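Local coordinates for nitrate transport protein (Xanthomonas axonopodis pv. citri, PDB 3KSX), which binds alkanesulfonates as the periplasmic protein SsuA, here holding MOPS, and probably delivers them to an ABC transporter for import, at residues G34-V39 / A183-W188; L42-Q47 / I250-Q255; A67-L72 / A135-S140; P107-A112 / P272-Q277; T114-S119 / P187-L192. All blocks are in the same frame, centred on the assembly; numbering follows the deposited sequence.

Contact 1: G34-V39 / A183-W188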
# COMPACT_ATOMS: atom_id res chain seq x y z
N GLY A 34 -4.13 2.33 11.93
CA GLY A 34 -4.80 1.86 10.76
C GLY A 34 -3.99 0.84 9.96
O GLY A 34 -2.76 0.89 9.91
N TYR A 35 -4.72 -0.07 9.32
CA TYR A 35 -4.10 -1.08 8.52
C TYR A 35 -5.02 -1.48 7.37
O TYR A 35 -6.16 -1.06 7.34
CB TYR A 35 -3.72 -2.28 9.41
CG TYR A 35 -4.88 -3.19 9.69
CD1 TYR A 35 -5.91 -2.82 10.57
CD2 TYR A 35 -5.00 -4.43 9.04
CE1 TYR A 35 -7.00 -3.70 10.84
CE2 TYR A 35 -6.07 -5.29 9.29
CZ TYR A 35 -7.05 -4.92 10.17
OH TYR A 35 -8.11 -5.79 10.34
N GLN A 36 -4.44 -2.19 6.38
CA GLN A 36 -5.09 -2.69 5.20
C GLN A 36 -4.96 -4.20 5.31
O GLN A 36 -3.88 -4.69 5.57
CB GLN A 36 -4.33 -2.22 3.93
CG GLN A 36 -4.40 -0.72 3.77
CD GLN A 36 -3.74 -0.23 2.50
OE1 GLN A 36 -4.00 -0.73 1.42
NE2 GLN A 36 -2.88 0.73 2.65
N LYS A 37 -6.07 -4.91 5.13
CA LYS A 37 -6.07 -6.40 5.13
C LYS A 37 -5.07 -7.02 4.15
O LYS A 37 -4.50 -8.10 4.42
CB LYS A 37 -7.48 -6.96 4.90
CG LYS A 37 -8.42 -6.95 6.17
CD LYS A 37 -9.61 -7.94 6.01
CE LYS A 37 -10.14 -8.50 7.38
NZ LYS A 37 -10.65 -9.93 7.20
N ALA A 38 -4.81 -6.34 3.04
CA ALA A 38 -3.79 -6.80 2.11
C ALA A 38 -2.40 -7.05 2.71
O ALA A 38 -1.62 -7.90 2.19
CB ALA A 38 -3.68 -5.82 0.87
N VAL A 39 -2.05 -6.29 3.75
CA VAL A 39 -0.70 -6.30 4.28
C VAL A 39 -0.71 -7.41 5.30
O VAL A 39 -1.10 -7.18 6.48
CB VAL A 39 -0.26 -4.99 4.96
CG1 VAL A 39 1.27 -5.06 5.32
CG2 VAL A 39 -0.57 -3.75 4.10
N ALA A 183 -5.62 -1.80 -12.26
CA ALA A 183 -4.28 -1.76 -11.61
C ALA A 183 -4.59 -1.99 -10.10
O ALA A 183 -5.36 -1.24 -9.50
CB ALA A 183 -3.57 -0.53 -11.83
N ILE A 184 -3.94 -3.01 -9.55
CA ILE A 184 -4.27 -3.54 -8.17
C ILE A 184 -3.11 -4.33 -7.60
O ILE A 184 -2.16 -4.61 -8.30
CB ILE A 184 -5.59 -4.40 -8.20
CG1 ILE A 184 -6.17 -4.68 -6.80
CG2 ILE A 184 -5.37 -5.77 -8.97
CD1 ILE A 184 -6.53 -3.42 -5.98
N TRP A 185 -3.17 -4.66 -6.34
CA TRP A 185 -2.06 -5.36 -5.71
C TRP A 185 -2.60 -6.72 -5.21
O TRP A 185 -3.77 -7.03 -5.38
CB TRP A 185 -1.55 -4.46 -4.57
CG TRP A 185 -2.62 -3.78 -3.78
CD1 TRP A 185 -3.26 -4.24 -2.68
CD2 TRP A 185 -3.19 -2.47 -4.05
NE1 TRP A 185 -4.18 -3.32 -2.25
CE2 TRP A 185 -4.19 -2.25 -3.09
CE3 TRP A 185 -2.96 -1.51 -5.03
CZ2 TRP A 185 -4.89 -1.04 -3.00
CZ3 TRP A 185 -3.73 -0.34 -4.99
CH2 TRP A 185 -4.70 -0.13 -3.99
N ASP A 186 -1.72 -7.53 -4.62
CA ASP A 186 -2.09 -8.71 -3.85
C ASP A 186 -2.94 -8.36 -2.61
O ASP A 186 -2.69 -7.33 -1.94
CB ASP A 186 -0.87 -9.50 -3.39
CG ASP A 186 -0.53 -10.64 -4.30
OD1 ASP A 186 -1.44 -11.19 -4.96
OD2 ASP A 186 0.66 -10.97 -4.38
N PRO A 187 -3.91 -9.21 -2.29
CA PRO A 187 -4.09 -10.58 -2.85
C PRO A 187 -5.02 -10.71 -4.06
O PRO A 187 -5.21 -11.83 -4.52
CB PRO A 187 -4.72 -11.33 -1.66
CG PRO A 187 -5.72 -10.21 -1.10
CD PRO A 187 -4.86 -8.92 -1.18
N TRP A 188 -5.61 -9.61 -4.52
CA TRP A 188 -6.49 -9.62 -5.71
C TRP A 188 -5.74 -10.16 -6.93
O TRP A 188 -6.25 -11.02 -7.62
CB TRP A 188 -7.08 -8.24 -6.00
CG TRP A 188 -7.60 -7.54 -4.75
CD1 TRP A 188 -6.89 -6.72 -3.86
CD2 TRP A 188 -8.93 -7.58 -4.26
NE1 TRP A 188 -7.71 -6.28 -2.86
CE2 TRP A 188 -8.97 -6.79 -3.07
CE3 TRP A 188 -10.08 -8.22 -4.69
CZ2 TRP A 188 -10.15 -6.60 -2.33
CZ3 TRP A 188 -11.28 -8.05 -3.93
CH2 TRP A 188 -11.29 -7.24 -2.77
O HOH W 1 -5.84 -2.47 0.15

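Contact 2: L42-Q47 / I250-Q255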
# COMPACT_ATOMS: atom_id res chain seq x y z
N LEU A 42 0.64 -7.07 8.91
CA LEU A 42 -0.11 -6.32 9.92
C LEU A 42 -1.26 -7.14 10.42
O LEU A 42 -1.64 -7.06 11.60
CB LEU A 42 -0.61 -4.99 9.36
CG LEU A 42 0.52 -4.07 8.85
CD1 LEU A 42 -0.01 -2.70 8.57
CD2 LEU A 42 1.64 -4.01 9.85
N VAL A 43 -1.88 -7.88 9.49
CA VAL A 43 -2.87 -8.91 9.84
C VAL A 43 -2.27 -9.88 10.87
O VAL A 43 -2.93 -10.17 11.90
CB VAL A 43 -3.51 -9.67 8.56
CG1 VAL A 43 -4.43 -10.80 8.98
CG2 VAL A 43 -4.27 -8.68 7.63
N LEU A 44 -1.04 -10.37 10.65
CA LEU A 44 -0.41 -11.25 11.64
C LEU A 44 -0.13 -10.54 12.95
O LEU A 44 -0.40 -11.11 14.00
CB LEU A 44 0.86 -11.92 11.14
CG LEU A 44 0.48 -12.99 10.12
CD1 LEU A 44 1.74 -13.50 9.57
CD2 LEU A 44 -0.42 -14.12 10.68
N ALA A 45 0.42 -9.34 12.88
CA ALA A 45 0.60 -8.54 14.10
C ALA A 45 -0.70 -8.39 14.87
O ALA A 45 -0.72 -8.58 16.06
CB ALA A 45 1.27 -7.18 13.82
N LYS A 46 -1.78 -8.05 14.18
CA LYS A 46 -3.09 -7.95 14.78
C LYS A 46 -3.48 -9.29 15.44
O LYS A 46 -3.78 -9.33 16.64
CB LYS A 46 -4.13 -7.44 13.77
CG LYS A 46 -5.52 -7.23 14.34
CD LYS A 46 -6.47 -6.56 13.33
CE LYS A 46 -7.89 -6.53 13.92
NZ LYS A 46 -8.27 -7.80 14.62
N GLN A 47 -3.43 -10.39 14.70
CA GLN A 47 -3.99 -11.61 15.24
C GLN A 47 -3.12 -12.19 16.34
O GLN A 47 -3.66 -12.79 17.30
CB GLN A 47 -4.28 -12.67 14.16
CG GLN A 47 -5.08 -12.20 12.93
CD GLN A 47 -6.25 -11.24 13.22
OE1 GLN A 47 -7.05 -11.46 14.14
NE2 GLN A 47 -6.35 -10.16 12.42
N ILE A 250 0.46 -19.00 6.53
CA ILE A 250 -0.49 -19.26 5.47
C ILE A 250 -1.84 -19.66 6.06
O ILE A 250 -2.88 -19.16 5.62
CB ILE A 250 -0.02 -20.40 4.53
CG1 ILE A 250 1.27 -20.03 3.79
CG2 ILE A 250 -1.13 -20.81 3.57
CD1 ILE A 250 2.09 -21.30 3.30
N LYS A 251 -1.85 -20.57 7.02
CA LYS A 251 -3.15 -21.06 7.49
C LYS A 251 -3.89 -19.96 8.22
O LYS A 251 -5.10 -19.87 8.07
CB LYS A 251 -3.08 -22.37 8.32
CG LYS A 251 -2.48 -22.21 9.71
CD LYS A 251 -3.52 -22.05 10.86
CE LYS A 251 -2.88 -21.41 12.15
NZ LYS A 251 -1.40 -21.68 12.45
N THR A 252 -3.17 -19.11 8.97
CA THR A 252 -3.79 -17.98 9.71
C THR A 252 -4.37 -16.94 8.80
O THR A 252 -5.51 -16.54 8.99
CB THR A 252 -2.82 -17.29 10.71
OG1 THR A 252 -2.37 -18.27 11.67
CG2 THR A 252 -3.50 -16.10 11.42
N LEU A 253 -3.56 -16.48 7.84
CA LEU A 253 -4.00 -15.58 6.78
C LEU A 253 -5.17 -16.13 5.96
O LEU A 253 -6.09 -15.38 5.64
CB LEU A 253 -2.82 -15.18 5.87
CG LEU A 253 -1.70 -14.45 6.62
CD1 LEU A 253 -0.38 -14.39 5.82
CD2 LEU A 253 -2.19 -13.06 7.08
N ALA A 254 -5.11 -17.43 5.63
CA ALA A 254 -6.20 -18.09 4.94
C ALA A 254 -7.47 -17.97 5.83
O ALA A 254 -8.53 -17.51 5.38
CB ALA A 254 -5.83 -19.58 4.67
N GLN A 255 -7.30 -18.32 7.11
CA GLN A 255 -8.39 -18.35 8.09
C GLN A 255 -9.05 -17.01 8.18
O GLN A 255 -10.28 -16.91 8.14
CB GLN A 255 -7.82 -18.70 9.45
CG GLN A 255 -8.79 -19.37 10.37
CD GLN A 255 -8.07 -20.29 11.34
OE1 GLN A 255 -7.40 -21.25 10.92
NE2 GLN A 255 -8.19 -19.99 12.65

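Contact 3: A67-L72 / A135-S140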
# COMPACT_ATOMS: atom_id res chain seq x y z
N ALA A 67 -8.00 0.76 1.43
CA ALA A 67 -6.76 1.10 0.75
C ALA A 67 -6.16 2.32 1.46
O ALA A 67 -6.66 2.77 2.47
CB ALA A 67 -7.04 1.46 -0.76
N GLY A 68 -5.03 2.80 0.94
CA GLY A 68 -4.21 3.86 1.59
C GLY A 68 -4.81 5.24 1.64
O GLY A 68 -4.70 5.92 2.66
N PRO A 69 -5.44 5.70 0.52
CA PRO A 69 -6.01 7.04 0.55
C PRO A 69 -7.11 7.19 1.64
O PRO A 69 -7.14 8.17 2.29
CB PRO A 69 -6.64 7.19 -0.86
CG PRO A 69 -5.63 6.25 -1.71
CD PRO A 69 -5.56 5.07 -0.81
N GLN A 70 -7.85 6.11 1.86
CA GLN A 70 -8.91 6.03 2.86
C GLN A 70 -8.33 6.20 4.24
O GLN A 70 -8.83 7.02 5.06
CB GLN A 70 -9.72 4.72 2.71
CG GLN A 70 -10.58 4.68 1.41
CD GLN A 70 -9.87 4.01 0.29
OE1 GLN A 70 -8.63 4.03 0.21
NE2 GLN A 70 -10.64 3.37 -0.59
N LEU A 71 -7.26 5.43 4.48
CA LEU A 71 -6.49 5.42 5.71
C LEU A 71 -5.86 6.76 5.98
O LEU A 71 -5.89 7.21 7.14
CB LEU A 71 -5.40 4.36 5.57
CG LEU A 71 -4.61 4.07 6.91
CD1 LEU A 71 -4.07 2.67 6.91
CD2 LEU A 71 -3.54 5.06 7.08
N LEU A 72 -5.34 7.42 4.94
CA LEU A 72 -4.85 8.81 5.13
C LEU A 72 -5.92 9.90 5.40
O LEU A 72 -5.71 10.85 6.19
CB LEU A 72 -3.99 9.25 3.93
CG LEU A 72 -2.49 8.88 3.85
CD1 LEU A 72 -1.72 9.82 4.73
CD2 LEU A 72 -2.24 7.49 4.27
N ALA A 135 -9.60 0.64 -14.15
CA ALA A 135 -10.01 0.80 -12.74
C ALA A 135 -8.75 0.85 -11.86
O ALA A 135 -7.81 0.04 -12.03
CB ALA A 135 -10.80 -0.45 -12.30
N PHE A 136 -8.74 1.75 -10.89
CA PHE A 136 -7.68 1.73 -9.81
C PHE A 136 -8.08 2.67 -8.72
O PHE A 136 -8.90 3.57 -8.95
CB PHE A 136 -6.24 2.14 -10.29
CG PHE A 136 -6.19 3.49 -11.04
CD1 PHE A 136 -5.72 4.66 -10.36
CD2 PHE A 136 -6.57 3.60 -12.38
CE1 PHE A 136 -5.64 5.86 -11.02
CE2 PHE A 136 -6.49 4.85 -13.07
CZ PHE A 136 -6.05 5.97 -12.35
N GLN A 137 -7.47 2.51 -7.56
CA GLN A 137 -7.71 3.48 -6.49
C GLN A 137 -6.89 4.74 -6.74
O GLN A 137 -5.67 4.69 -6.79
CB GLN A 137 -7.34 2.80 -5.17
CG GLN A 137 -7.29 3.76 -3.98
CD GLN A 137 -8.67 4.16 -3.50
OE1 GLN A 137 -9.54 3.34 -3.31
NE2 GLN A 137 -8.84 5.45 -3.22
N LYS A 138 -7.57 5.86 -6.88
CA LYS A 138 -6.89 7.16 -7.10
C LYS A 138 -5.92 7.44 -5.94
O LYS A 138 -6.31 7.31 -4.77
CB LYS A 138 -7.96 8.27 -7.14
CG LYS A 138 -7.30 9.60 -7.48
CD LYS A 138 -8.28 10.74 -7.28
CE LYS A 138 -8.05 11.72 -8.40
NZ LYS A 138 -9.01 12.88 -8.34
N GLY A 139 -4.70 7.86 -6.26
CA GLY A 139 -3.77 8.28 -5.22
C GLY A 139 -3.19 7.05 -4.50
O GLY A 139 -2.56 7.19 -3.47
N SER A 140 -3.39 5.84 -5.05
CA SER A 140 -2.78 4.59 -4.45
C SER A 140 -1.48 4.21 -5.16
O SER A 140 -1.10 4.76 -6.18
CB SER A 140 -3.75 3.38 -4.56
OG SER A 140 -3.78 2.89 -5.92

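Contact 4: P107-A112 / P272-Q277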
# COMPACT_ATOMS: atom_id res chain seq x y z
N PRO A 107 10.03 -1.67 2.42
CA PRO A 107 10.56 -1.86 1.08
C PRO A 107 9.54 -2.39 0.03
O PRO A 107 8.47 -2.94 0.36
CB PRO A 107 11.66 -2.85 1.32
CG PRO A 107 12.06 -2.51 2.82
CD PRO A 107 10.71 -2.55 3.37
N PRO A 108 9.84 -2.16 -1.25
CA PRO A 108 8.75 -2.42 -2.19
C PRO A 108 8.57 -3.91 -2.51
O PRO A 108 9.45 -4.76 -2.26
CB PRO A 108 9.24 -1.70 -3.49
CG PRO A 108 10.75 -1.79 -3.38
CD PRO A 108 10.99 -1.54 -1.90
N THR A 109 7.40 -4.23 -3.05
CA THR A 109 7.06 -5.62 -3.45
C THR A 109 6.55 -5.60 -4.88
O THR A 109 5.32 -5.64 -5.14
CB THR A 109 6.00 -6.23 -2.46
OG1 THR A 109 4.90 -5.38 -2.36
CG2 THR A 109 6.55 -6.31 -1.09
N PRO A 110 7.49 -5.44 -5.86
CA PRO A 110 7.07 -5.04 -7.17
C PRO A 110 6.28 -6.14 -7.88
O PRO A 110 5.46 -5.86 -8.74
CB PRO A 110 8.40 -4.80 -7.90
CG PRO A 110 9.50 -5.60 -7.03
CD PRO A 110 8.96 -5.38 -5.68
N LYS A 111 6.52 -7.40 -7.55
CA LYS A 111 5.77 -8.47 -8.18
C LYS A 111 4.31 -8.47 -7.75
O LYS A 111 3.43 -8.99 -8.47
CB LYS A 111 6.41 -9.82 -7.78
CG LYS A 111 7.76 -10.05 -8.46
CD LYS A 111 8.49 -11.19 -7.69
CE LYS A 111 9.64 -11.74 -8.53
NZ LYS A 111 9.22 -13.04 -9.10
N ALA A 112 4.04 -7.87 -6.59
CA ALA A 112 2.74 -7.84 -6.02
C ALA A 112 1.95 -6.61 -6.51
O ALA A 112 0.85 -6.39 -6.02
CB ALA A 112 2.81 -7.90 -4.53
N PRO A 272 9.54 -10.33 -1.48
CA PRO A 272 10.84 -10.55 -0.75
C PRO A 272 10.60 -10.10 0.69
O PRO A 272 9.59 -9.45 0.91
CB PRO A 272 11.81 -9.58 -1.46
CG PRO A 272 10.92 -8.48 -2.09
CD PRO A 272 9.53 -9.08 -2.28
N PRO A 273 11.51 -10.41 1.65
CA PRO A 273 11.35 -9.67 2.96
C PRO A 273 11.15 -8.14 2.80
O PRO A 273 11.71 -7.54 1.84
CB PRO A 273 12.65 -9.98 3.69
CG PRO A 273 12.98 -11.41 3.21
CD PRO A 273 12.52 -11.47 1.74
N ALA A 274 10.33 -7.55 3.68
CA ALA A 274 9.98 -6.10 3.62
C ALA A 274 9.60 -5.49 4.98
O ALA A 274 8.45 -5.04 5.17
CB ALA A 274 8.87 -5.81 2.57
N SER A 275 10.55 -5.50 5.92
CA SER A 275 10.32 -5.01 7.28
C SER A 275 10.32 -3.47 7.33
O SER A 275 11.08 -2.80 6.61
CB SER A 275 11.40 -5.60 8.20
OG SER A 275 12.68 -5.38 7.65
N VAL A 276 9.49 -2.90 8.19
CA VAL A 276 9.49 -1.45 8.36
C VAL A 276 10.81 -1.05 9.01
O VAL A 276 11.24 -1.69 9.94
CB VAL A 276 8.25 -0.91 9.08
CG1 VAL A 276 8.12 -1.48 10.46
CG2 VAL A 276 8.28 0.65 9.12
N GLN A 277 11.50 -0.07 8.42
CA GLN A 277 12.74 0.51 9.01
C GLN A 277 12.78 2.00 8.75
O GLN A 277 11.85 2.56 8.07
CB GLN A 277 13.91 -0.13 8.37
CG GLN A 277 13.67 -0.35 6.87
CD GLN A 277 14.62 -1.38 6.30
OE1 GLN A 277 14.28 -2.57 6.17
NE2 GLN A 277 15.80 -0.93 5.93

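Contact 5: T114-S119 / P187-L192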
# COMPACT_ATOMS: atom_id res chain seq x y z
N THR A 114 0.32 -4.87 -9.82
CA THR A 114 -0.00 -5.44 -11.15
C THR A 114 -1.08 -4.65 -11.93
O THR A 114 -1.94 -4.05 -11.31
CB THR A 114 -0.47 -6.91 -11.01
OG1 THR A 114 -1.77 -6.95 -10.41
CG2 THR A 114 0.49 -7.69 -10.10
N ILE A 115 -1.02 -4.70 -13.27
CA ILE A 115 -2.10 -4.40 -14.13
C ILE A 115 -2.65 -5.74 -14.62
O ILE A 115 -1.88 -6.54 -15.24
CB ILE A 115 -1.62 -3.49 -15.27
CG1 ILE A 115 -0.90 -2.22 -14.71
CG2 ILE A 115 -2.77 -3.07 -16.28
CD1 ILE A 115 -0.37 -1.32 -15.90
N LEU A 116 -3.95 -5.94 -14.36
CA LEU A 116 -4.71 -7.14 -14.71
C LEU A 116 -5.65 -6.81 -15.86
O LEU A 116 -6.16 -5.67 -15.94
CB LEU A 116 -5.46 -7.65 -13.48
CG LEU A 116 -4.74 -8.01 -12.19
CD1 LEU A 116 -5.68 -8.66 -11.24
CD2 LEU A 116 -3.59 -8.89 -12.48
N VAL A 117 -5.88 -7.77 -16.74
CA VAL A 117 -6.95 -7.70 -17.70
C VAL A 117 -7.81 -8.94 -17.57
O VAL A 117 -7.30 -10.04 -17.10
CB VAL A 117 -6.48 -7.53 -19.19
CG1 VAL A 117 -5.65 -6.24 -19.32
CG2 VAL A 117 -5.66 -8.77 -19.60
N PRO A 118 -9.08 -8.81 -17.93
CA PRO A 118 -9.92 -10.00 -17.95
C PRO A 118 -9.23 -11.03 -18.86
O PRO A 118 -8.67 -10.67 -19.92
CB PRO A 118 -11.24 -9.52 -18.60
CG PRO A 118 -11.29 -8.06 -18.16
CD PRO A 118 -9.85 -7.62 -18.39
N SER A 119 -9.29 -12.28 -18.44
CA SER A 119 -8.61 -13.37 -19.17
C SER A 119 -9.17 -13.51 -20.60
O SER A 119 -8.42 -13.78 -21.54
CB SER A 119 -8.61 -14.66 -18.34
OG SER A 119 -9.93 -15.04 -17.99
N PRO A 187 -3.91 -9.21 -2.29
CA PRO A 187 -4.09 -10.58 -2.85
C PRO A 187 -5.02 -10.71 -4.06
O PRO A 187 -5.21 -11.83 -4.52
CB PRO A 187 -4.72 -11.33 -1.66
CG PRO A 187 -5.72 -10.21 -1.10
CD PRO A 187 -4.86 -8.92 -1.18
N TRP A 188 -5.61 -9.61 -4.52
CA TRP A 188 -6.49 -9.62 -5.71
C TRP A 188 -5.74 -10.16 -6.93
O TRP A 188 -6.25 -11.02 -7.62
CB TRP A 188 -7.08 -8.24 -6.00
CG TRP A 188 -7.60 -7.54 -4.75
CD1 TRP A 188 -6.89 -6.72 -3.86
CD2 TRP A 188 -8.93 -7.58 -4.26
NE1 TRP A 188 -7.71 -6.28 -2.86
CE2 TRP A 188 -8.97 -6.79 -3.07
CE3 TRP A 188 -10.08 -8.22 -4.69
CZ2 TRP A 188 -10.15 -6.60 -2.33
CZ3 TRP A 188 -11.28 -8.05 -3.93
CH2 TRP A 188 -11.29 -7.24 -2.77
N TYR A 189 -4.51 -9.71 -7.19
CA TYR A 189 -3.67 -10.31 -8.22
C TYR A 189 -3.64 -11.85 -8.15
O TYR A 189 -3.97 -12.57 -9.12
CB TYR A 189 -2.25 -9.72 -8.08
CG TYR A 189 -1.20 -10.42 -8.80
CD1 TYR A 189 -1.43 -10.93 -10.10
CD2 TYR A 189 0.08 -10.53 -8.27
CE1 TYR A 189 -0.43 -11.58 -10.79
CE2 TYR A 189 1.08 -11.15 -8.95
CZ TYR A 189 0.83 -11.70 -10.21
OH TYR A 189 1.84 -12.33 -10.90
N SER A 190 -3.24 -12.36 -7.01
CA SER A 190 -3.07 -13.84 -6.94
C SER A 190 -4.40 -14.55 -7.09
O SER A 190 -4.47 -15.58 -7.78
CB SER A 190 -2.37 -14.23 -5.64
OG SER A 190 -1.02 -13.73 -5.60
N ALA A 191 -5.44 -14.01 -6.44
CA ALA A 191 -6.82 -14.61 -6.38
C ALA A 191 -7.39 -14.72 -7.80
O ALA A 191 -7.82 -15.80 -8.21
CB ALA A 191 -7.77 -13.74 -5.45
N LEU A 192 -7.36 -13.61 -8.55
CA LEU A 192 -7.98 -13.54 -9.87
C LEU A 192 -7.16 -14.28 -10.96
O LEU A 192 -7.69 -14.84 -11.92
CB LEU A 192 -8.20 -12.07 -10.25
CG LEU A 192 -9.49 -11.42 -9.76
CD1 LEU A 192 -9.53 -11.22 -8.28
CD2 LEU A 192 -9.69 -10.04 -10.42

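Contact 1: G34-V39 / A183-W188
Ala38 meets Trp185, Asp186 and Pro187 where the two lobes of this periplasmic binding protein face each other. Each segment holds the end of a strand, 30-36 in one sheet and 181-185 in the other. The tight part is small and centres on one methyl group. Ala38 CB lies 3.3 Å from Asp186 O. Ala38 CB also sits 3.9 Å from Pro187 CD, in a ring that follows a cis peptide bond. Ala38 CB comes to the edge of the Trp185 indole, 3.9 Å from Trp185 CD1 and near the ring plane. Trp185 CG stands between its backbone N and carbonyl carbon (chi1 41°), and this brings NE1 round to the side of Gln36. Ile184 CD1 lies over the centre of one face of the indole.

The Gln36 side is looser and wet. Gln36 OE1 and Trp185 NE1 are 4.5 Å apart, too far for a direct bond. One water bridges them. The water donates to Gln36 OE1 at 2.8 Å. The water accepts from Trp185 NE1 at 3.0 Å, in the plane of the indole. The other end of the amide, Gln36 NE2, bonds to Gly84 O and bound MOPS. The carboxylate of Asp186 leads away, to Ser190 and His270. No direct hydrogen bond joins the segments. A methyl contact and a water bridge should part easily, consistent with lobes that open and close around a ligand.

Contact 2: L42-Q47 / I250-Q255
A nearly perpendicular helix-helix contact joins Val43 and Leu44 of helix 40-48 to Thr252 and Leu253 of helix 246-257. The short axes pass 10.4 Å apart at an angle of 89°. The contact between the segments is apolar, and no hydrogen bond crosses it. Leu253 touches both Val43 and Leu44. Its CG is anti to the carbonyl carbon (chi1 -60°), and from there one branch, CD2, reaches the other helix. Leu253 CD2 lies 3.7 Å from Val43 CG1, and the two side chains meet at a slant. Leu253 CD2 is also 4.0 Å from Leu44 CG. Here the two leucine side chains cross at about a right angle. CD2 thus touches two successive residues of helix 40-48.

Leu44 makes a second contact with its own tip. Leu44 CD2 lies 3.7 Å from Thr252 CG2. The methyl branch of Thr252 does the touching, while its hydroxyl OG1 bonds to Gly248 O of its own helix. Gln47 adds a looser contact, with Gln47 CB 4.5 Å from Thr252 CG2.

Other helices surround the contact. Leu44 also touches Leu241 of helix 225-244, and Leu253 touches Leu242 of that helix and Val264 of helix 261-269. Farther along helix 246-257, Val256 receives Val43 and Gln47. Elsewhere on helix 40-48, Leu42 and Lys46 touch Tyr35 of strand 30-36.

Contact 3: A67-L72 / A135-S140
Gln137 reaches from a type II beta turn to Ala67, Pro69 and Gln70 at the start of helix 68-76. The turn, Gln137 to Ser140, links strand 133-136 to helix 141-152 and faces the other lobe of the binding protein. Gln137 CB points toward helix 68-76. Gln137 CG comes next, 4.0 Å from Ala67 CB. Gln137 CG is also 3.8 Å from Pro69 CD. The chain then bends at chi2 (75°), which leaves the amide beside the proline ring.

At the tip, Gln137 OE1 accepts from Gln70 NE2 at 2.9 Å. This bond is bent, with an N-H...O angle of 137°. The donor lies above the carbonyl plane, 50° out of it. The other tip atom, Gln137 NE2, lies 3.6 Å from Pro69 CG. It also gives a weak hydrogen bond to Lys138 O, within the turn. Pro69 CG presses on the turn, 3.3 Å from Lys138 O.

Both segments border the MOPS site: Gly68 N bonds to the ligand, and the Ser140 side chain lies close to it. Ser140 is the N-cap of helix 141-152, and its OG bonds to Ala142 N. Ser140 OG donates to Gln137 O at 2.8 Å, in the carbonyl plane and on a lone pair.

Contact 4: P107-A112 / P272-Q277
Pro107 and Ala274 carry the closest backbone approach here, with their CA atoms 5.0 Å apart. The apolar contact is Pro107 CD against Ala274 CB, 3.8 Å apart. Farther along, Thr109 CG2 faces Pro272 CD at 4.2 Å, and the same methyl is loosely placed beside Ala274 CB.

A second group is carbon against backbone carbonyl. Pro107 CD sits 3.3 Å from Ser275 O. In return, Ala274 CB lies 3.6 Å from Pro107 O, so each segment sets a side-chain carbon against a carbonyl of the other. Pro272 CG reaches Pro108 O at 4.0 Å.

No hydrogen bond crosses between the segments; those present lie within one segment or go to other partners. Ala112 N bonds to Thr109 O at 3.0 Å and shapes the short 3-10 turn. Ala274 N is held by Asp239, and Val276 O by Asn236, both on helix 225-244. Thr109 OG1 makes a weak hydrogen bond to the bound MOPS.

Segment 107-112 leaves strand 100-106 of one sheet and enters strand 113-118 of the other. Segment 272-277 lies against it. It is one of the connections between the lobes, consistent with the hinge of two-lobed periplasmic binding proteins.

Contact 5: T114-S119 / P187-L192
Thr114 and Leu116 pack against Tyr189 in a helix-on-sheet contact within one lobe. Strand 113-118 lies in the sheet next to strand 181-185, and helix 188-194 follows that neighbour in the chain. The short axes of strand and helix run 9.8 Å apart, at 30° to each other. Thr114 and Leu116, two residues apart, both turn their side chains toward the helix.

The main feature is a CH-pi contact. Thr114 CG2 stands over one face of the Tyr189 ring, 3.5 Å from its centroid and 16° off the ring normal. It is shifted toward the rim, and the ring atom nearest to Thr114 CG2 is Tyr189 CD2 at 3.4 Å. The ring gets there because Tyr189 CG is anti to its own backbone N (chi1 166°). The hydroxyl of Thr114 stays near the base of the side chain, with Thr114 OG1 3.7 Å from Tyr189 CB. Its hydrogen bond goes to Ile184 O of the adjacent strand.

Leu116 crosses Tyr189 at about a right angle, and Leu116 CD2 lies 3.8 Å from Tyr189 CD1. The other methyl, Leu116 CD1, reaches 4.3 Å from Leu192 CD2, nearly one turn farther along the helix. Beyond the two segments, Tyr189 also stacks on His270 and touches Leu200 of strand 198-203.

No hydrogen bond joins strand to helix here. Between these segments, then, the contact rests on aliphatic and aromatic surfaces, while the polar branch of Thr114 is satisfied within the sheet.

Overall arrangement
The protein has two lobes, each built on a mixed five-stranded sheet. Contacts 1 and 3 bridge the lobes, with centres about 10 Å apart. Contact 4 adds a connecting chain, its centre about 13 Å from that of contact 1. These three gather around the bound MOPS. Contact 5 shares Pro187 and Trp188 with contact 1, and one sheet links it to contacts 1 and 3. Contact 2 lies farther out, about 23 Å from contact 3 between centres, but touches contact 1 through Tyr35 and Lys37. Along the chain, contact 3 falls between the segments of contact 1, whereas contacts 1 and 4 interleave. In contacts 1, 3 and 4, distant parts of the chain thus meet around the ligand.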